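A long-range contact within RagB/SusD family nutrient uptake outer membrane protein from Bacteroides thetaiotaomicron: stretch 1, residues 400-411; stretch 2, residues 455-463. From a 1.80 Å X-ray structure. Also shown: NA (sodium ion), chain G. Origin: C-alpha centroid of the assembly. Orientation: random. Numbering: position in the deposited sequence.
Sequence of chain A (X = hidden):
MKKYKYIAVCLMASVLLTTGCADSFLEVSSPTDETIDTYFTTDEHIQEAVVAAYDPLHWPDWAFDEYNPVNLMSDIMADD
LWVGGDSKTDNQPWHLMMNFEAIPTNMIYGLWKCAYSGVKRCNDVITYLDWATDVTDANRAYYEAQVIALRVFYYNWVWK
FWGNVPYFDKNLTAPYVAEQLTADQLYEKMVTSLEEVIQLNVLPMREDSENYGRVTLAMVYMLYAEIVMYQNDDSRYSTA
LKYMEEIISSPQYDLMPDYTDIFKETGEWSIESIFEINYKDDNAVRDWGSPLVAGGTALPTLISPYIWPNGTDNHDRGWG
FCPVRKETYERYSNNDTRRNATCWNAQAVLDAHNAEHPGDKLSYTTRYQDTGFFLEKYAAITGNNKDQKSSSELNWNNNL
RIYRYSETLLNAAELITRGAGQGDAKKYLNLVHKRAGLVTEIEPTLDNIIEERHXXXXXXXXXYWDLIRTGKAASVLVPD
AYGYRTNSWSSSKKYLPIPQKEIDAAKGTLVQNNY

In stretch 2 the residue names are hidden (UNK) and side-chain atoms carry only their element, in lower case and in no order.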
# COMPACT_ATOMS: atom_id res chain seq x y z
N LEU A 400 4.60 5.49 -4.21
CA LEU A 400 3.97 4.70 -3.12
C LEU A 400 4.86 3.49 -2.86
O LEU A 400 4.99 2.64 -3.76
CB LEU A 400 2.52 4.33 -3.47
CG LEU A 400 1.83 3.58 -2.35
CD1 LEU A 400 1.65 4.47 -1.12
CD2 LEU A 400 0.48 3.03 -2.83
N ARG A 401 5.51 3.45 -1.69
CA ARG A 401 6.37 2.28 -1.36
C ARG A 401 5.47 1.07 -1.06
O ARG A 401 4.63 1.14 -0.18
CB ARG A 401 7.28 2.62 -0.18
CG ARG A 401 8.50 3.46 -0.57
CD ARG A 401 8.15 4.87 -1.03
NE ARG A 401 9.36 5.70 -1.01
CZ ARG A 401 9.43 6.96 -1.44
NH1 ARG A 401 8.37 7.55 -1.97
NH2 ARG A 401 10.57 7.61 -1.37
N ILE A 402 5.64 -0.04 -1.75
CA ILE A 402 4.82 -1.26 -1.56
C ILE A 402 5.59 -2.27 -0.69
O ILE A 402 5.08 -2.61 0.40
CB ILE A 402 4.41 -1.85 -2.93
CG1 ILE A 402 3.67 -0.83 -3.80
CG2 ILE A 402 3.60 -3.12 -2.73
CD1 ILE A 402 2.42 -0.25 -3.14
N TYR A 403 6.80 -2.67 -1.11
CA TYR A 403 7.66 -3.66 -0.41
C TYR A 403 9.03 -3.05 -0.13
O TYR A 403 9.73 -2.56 -1.08
CB TYR A 403 7.84 -4.95 -1.20
CG TYR A 403 6.54 -5.64 -1.44
CD1 TYR A 403 5.71 -6.00 -0.39
CD2 TYR A 403 6.19 -6.05 -2.72
CE1 TYR A 403 4.50 -6.67 -0.61
CE2 TYR A 403 5.01 -6.74 -2.94
CZ TYR A 403 4.18 -7.07 -1.88
OH TYR A 403 2.98 -7.69 -2.16
N ARG A 404 9.38 -3.05 1.16
CA ARG A 404 10.69 -2.57 1.65
C ARG A 404 11.40 -3.75 2.30
O ARG A 404 10.73 -4.63 2.85
CB ARG A 404 10.54 -1.43 2.65
CG ARG A 404 9.79 -0.25 2.06
CD ARG A 404 9.90 1.03 2.86
NE ARG A 404 9.14 1.09 4.12
CZ ARG A 404 9.65 0.96 5.35
NH1 ARG A 404 10.94 0.68 5.54
NH2 ARG A 404 8.87 1.13 6.40
N TYR A 405 12.71 -3.72 2.29
CA TYR A 405 13.53 -4.82 2.82
C TYR A 405 13.27 -5.05 4.30
O TYR A 405 13.43 -6.15 4.75
CB TYR A 405 15.00 -4.51 2.58
CG TYR A 405 15.98 -5.60 2.94
CD1 TYR A 405 16.08 -6.76 2.19
CD2 TYR A 405 16.88 -5.42 3.97
CE1 TYR A 405 17.05 -7.71 2.48
CE2 TYR A 405 17.85 -6.36 4.27
CZ TYR A 405 17.94 -7.50 3.52
OH TYR A 405 18.94 -8.39 3.82
N SER A 406 12.90 -4.04 5.09
CA SER A 406 12.56 -4.29 6.52
C SER A 406 11.38 -5.29 6.60
O SER A 406 11.32 -6.08 7.56
CB SER A 406 12.29 -3.01 7.23
OG SER A 406 11.17 -2.36 6.67
N GLU A 407 10.49 -5.31 5.60
CA GLU A 407 9.40 -6.27 5.56
C GLU A 407 9.93 -7.67 5.25
O GLU A 407 9.40 -8.65 5.84
CB GLU A 407 8.34 -5.88 4.54
CG GLU A 407 7.08 -6.68 4.77
CD GLU A 407 5.83 -6.29 4.02
OE1 GLU A 407 5.88 -5.38 3.15
OE2 GLU A 407 4.78 -6.98 4.30
N THR A 408 10.92 -7.76 4.37
CA THR A 408 11.61 -9.04 4.11
C THR A 408 12.15 -9.60 5.44
O THR A 408 11.94 -10.77 5.72
CB THR A 408 12.76 -8.85 3.11
OG1 THR A 408 12.30 -8.18 1.95
CG2 THR A 408 13.35 -10.18 2.71
N LEU A 409 12.90 -8.80 6.19
CA LEU A 409 13.55 -9.22 7.45
C LEU A 409 12.49 -9.64 8.49
O LEU A 409 12.66 -10.70 9.14
CB LEU A 409 14.44 -8.09 7.98
CG LEU A 409 15.73 -7.78 7.22
CD1 LEU A 409 16.32 -6.47 7.71
CD2 LEU A 409 16.77 -8.88 7.33
N LEU A 410 11.43 -8.85 8.65
CA LEU A 410 10.38 -9.15 9.64
C LEU A 410 9.60 -10.39 9.19
O LEU A 410 9.23 -11.21 10.07
CB LEU A 410 9.52 -7.91 9.83
CG LEU A 410 10.26 -6.77 10.53
CD1 LEU A 410 9.41 -5.50 10.66
CD2 LEU A 410 10.75 -7.17 11.90
N ASN A 411 9.30 -10.53 7.90
CA ASN A 411 8.62 -11.74 7.34
C ASN A 411 9.45 -13.00 7.70
O ASN A 411 8.87 -13.98 8.22
CB ASN A 411 8.49 -11.68 5.82
CG ASN A 411 7.37 -10.81 5.28
OD1 ASN A 411 6.56 -10.26 6.02
ND2 ASN A 411 7.31 -10.70 3.96
N UNK A 455 5.37 -0.54 14.42
CA UNK A 455 6.27 0.63 14.55
C UNK A 455 6.82 1.02 13.16
O UNK A 455 6.98 2.22 12.91
c UNK A 455 6.56 1.30 17.62
c UNK A 455 7.42 0.25 15.49
c UNK A 455 8.27 -0.46 17.75
c UNK A 455 7.06 0.03 16.97
N UNK A 456 7.07 0.02 12.30
CA UNK A 456 7.82 0.15 11.03
C UNK A 456 6.96 0.71 9.88
O UNK A 456 7.51 1.43 9.02
o UNK A 456 11.02 -0.08 10.65
c UNK A 456 10.60 -0.47 9.54
c UNK A 456 9.29 -1.23 9.47
o UNK A 456 11.18 -0.23 8.43
c UNK A 456 8.39 -1.23 10.68
N UNK A 457 5.68 0.38 9.82
CA UNK A 457 4.86 0.54 8.59
C UNK A 457 3.61 1.39 8.81
O UNK A 457 2.67 1.23 8.06
c UNK A 457 6.51 -1.41 6.76
c UNK A 457 5.77 -2.97 8.41
c UNK A 457 7.73 -3.43 7.12
c UNK A 457 4.45 -0.85 8.07
c UNK A 457 5.59 -1.77 7.73
c UNK A 457 7.57 -2.24 6.45
c UNK A 457 6.84 -3.81 8.10
N UNK A 458 3.59 2.33 9.71
CA UNK A 458 2.41 3.22 9.86
C UNK A 458 2.13 3.85 8.50
O UNK A 458 3.03 4.43 7.90
c UNK A 458 2.75 3.70 12.35
c UNK A 458 1.48 5.34 10.87
c UNK A 458 2.60 4.29 10.93
N UNK A 459 0.88 3.78 8.03
CA UNK A 459 0.46 4.52 6.83
C UNK A 459 0.88 3.84 5.54
O UNK A 459 0.70 4.44 4.49
N UNK A 460 1.38 2.60 5.61
CA UNK A 460 1.88 1.87 4.44
C UNK A 460 0.97 0.69 4.11
O UNK A 460 1.37 -0.08 3.28
o UNK A 460 6.38 2.35 6.04
c UNK A 460 3.32 1.39 4.61
c UNK A 460 5.74 2.17 5.00
c UNK A 460 4.25 2.52 5.01
o UNK A 460 6.25 1.65 3.93
N UNK A 461 -0.22 0.62 4.69
CA UNK A 461 -1.24 -0.39 4.33
C UNK A 461 -0.91 -1.80 4.80
O UNK A 461 -1.28 -2.79 4.08
N UNK A 462 -0.26 -1.95 5.96
CA UNK A 462 0.14 -3.28 6.51
C UNK A 462 -0.66 -3.65 7.77
O UNK A 462 -1.06 -4.82 7.91
c UNK A 462 2.54 -2.79 5.76
c UNK A 462 2.56 -3.67 4.54
c UNK A 462 1.63 -3.30 6.88
n UNK A 462 3.58 -3.94 2.24
c UNK A 462 3.37 -3.05 3.41
N UNK A 463 -0.91 -2.68 8.65
CA UNK A 463 -1.33 -2.94 10.06
C UNK A 463 -2.68 -3.68 10.10
O UNK A 463 -2.84 -4.62 10.93
c UNK A 463 -1.05 -2.58 13.14
c UNK A 463 -1.15 -3.18 15.54
c UNK A 463 -1.90 -1.69 12.24
n UNK A 463 -0.37 -4.22 15.37
n UNK A 463 -1.58 -2.89 16.75
n UNK A 463 -1.49 -2.40 14.52
c UNK A 463 -1.37 -1.60 10.81
NA NA G . 20.47 -8.47 1.47
O HOH W 1 4.50 2.79 1.89
O HOH W 2 1.52 0.63 0.51
O HOH W 3 6.01 -0.66 2.39
O HOH W 4 22.44 -7.93 2.42

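Position 455 carries four carbons, forked at the second, and its side chain is out of reach of stretch 1. A fork one carbon beyond CB identifies Leu455, which lies in the final part of a helix.

Position 456 has three carbons in a row, the third bearing two oxygens. One oxygen lies 2.8 Å from Ser406 OG, which donates a hydrogen bond to it, and 3.0 Å from Arg404 NH1. A carboxylate two carbons beyond CB means Glu456, its shared acceptor being OE2. The bond from Arg404 NH1 has an angle of 150° and forms part of a salt bridge.

At position 457 one carbon leads to a ring of six carbons with no oxygen attached, and the ring lies against Arg404, Ser406, Glu407 and Leu410, hence Phe457 and not tyrosine. Its chi1 of -59° (m) brings the ring among these side chains: Phe457 CZ is 3.6 Å from Glu407 CB, and Phe457 CE2 is 4.0 Å from Leu410 CD1. The ring also reaches the Arg404 guanidinium, with CE1 over one face of that group. The backbone leaves helical phi/psi here and begins a type II turn.

Position 458 shows three carbons, two of them borne by CB, and is out of reach of stretch 1. This is Val458.

Position 459 has no side-chain atoms, so it is Gly459. Its phi of 80° is one that glycine favours, and it occupies the third place of the turn, which the hydrogen bond from N of position 460 to Phe457 O (3.1 Å) closes.

Position 460 again shows three carbons ending in two oxygens, and both oxygens meet Arg404. It is Glu460: Arg404 NE donates to OE1 at 2.9 Å and 177°, while Arg404 NH2 donates to OE2 at 2.8 Å and 160°, a paired salt bridge. Water 1 donates to both Arg401 O (2.7 Å) and Glu460 OE1 (2.9 Å).

Position 461 lacks side-chain atoms and has a positive phi of 73°: Gly461.

Position 462 extends four carbons in a row to a nitrogen that meets Ile402 O and a carboxylate oxygen of Glu407. That is Lys462; its NZ donates to Ile402 O at 2.7 Å and to Glu407 OE1 at 2.9 Å, the latter within a salt bridge.

Position 463 has three carbons, a nitrogen, then a carbon with two more nitrogens, a guanidinium, and does not touch stretch 1; it is Arg463.

The contact works by charge pairing around Arg404, whose guanidinium engages two carboxylates while Phe457 covers one face. Lys462 adds a separate anchor linking strand carbonyl and helix carboxylate, and the Phe457–Leu410 packing supplies an apolar component. Together the stretches bury 468 Å².

Stretch 2, residues 455-463: LEFVGEGKR
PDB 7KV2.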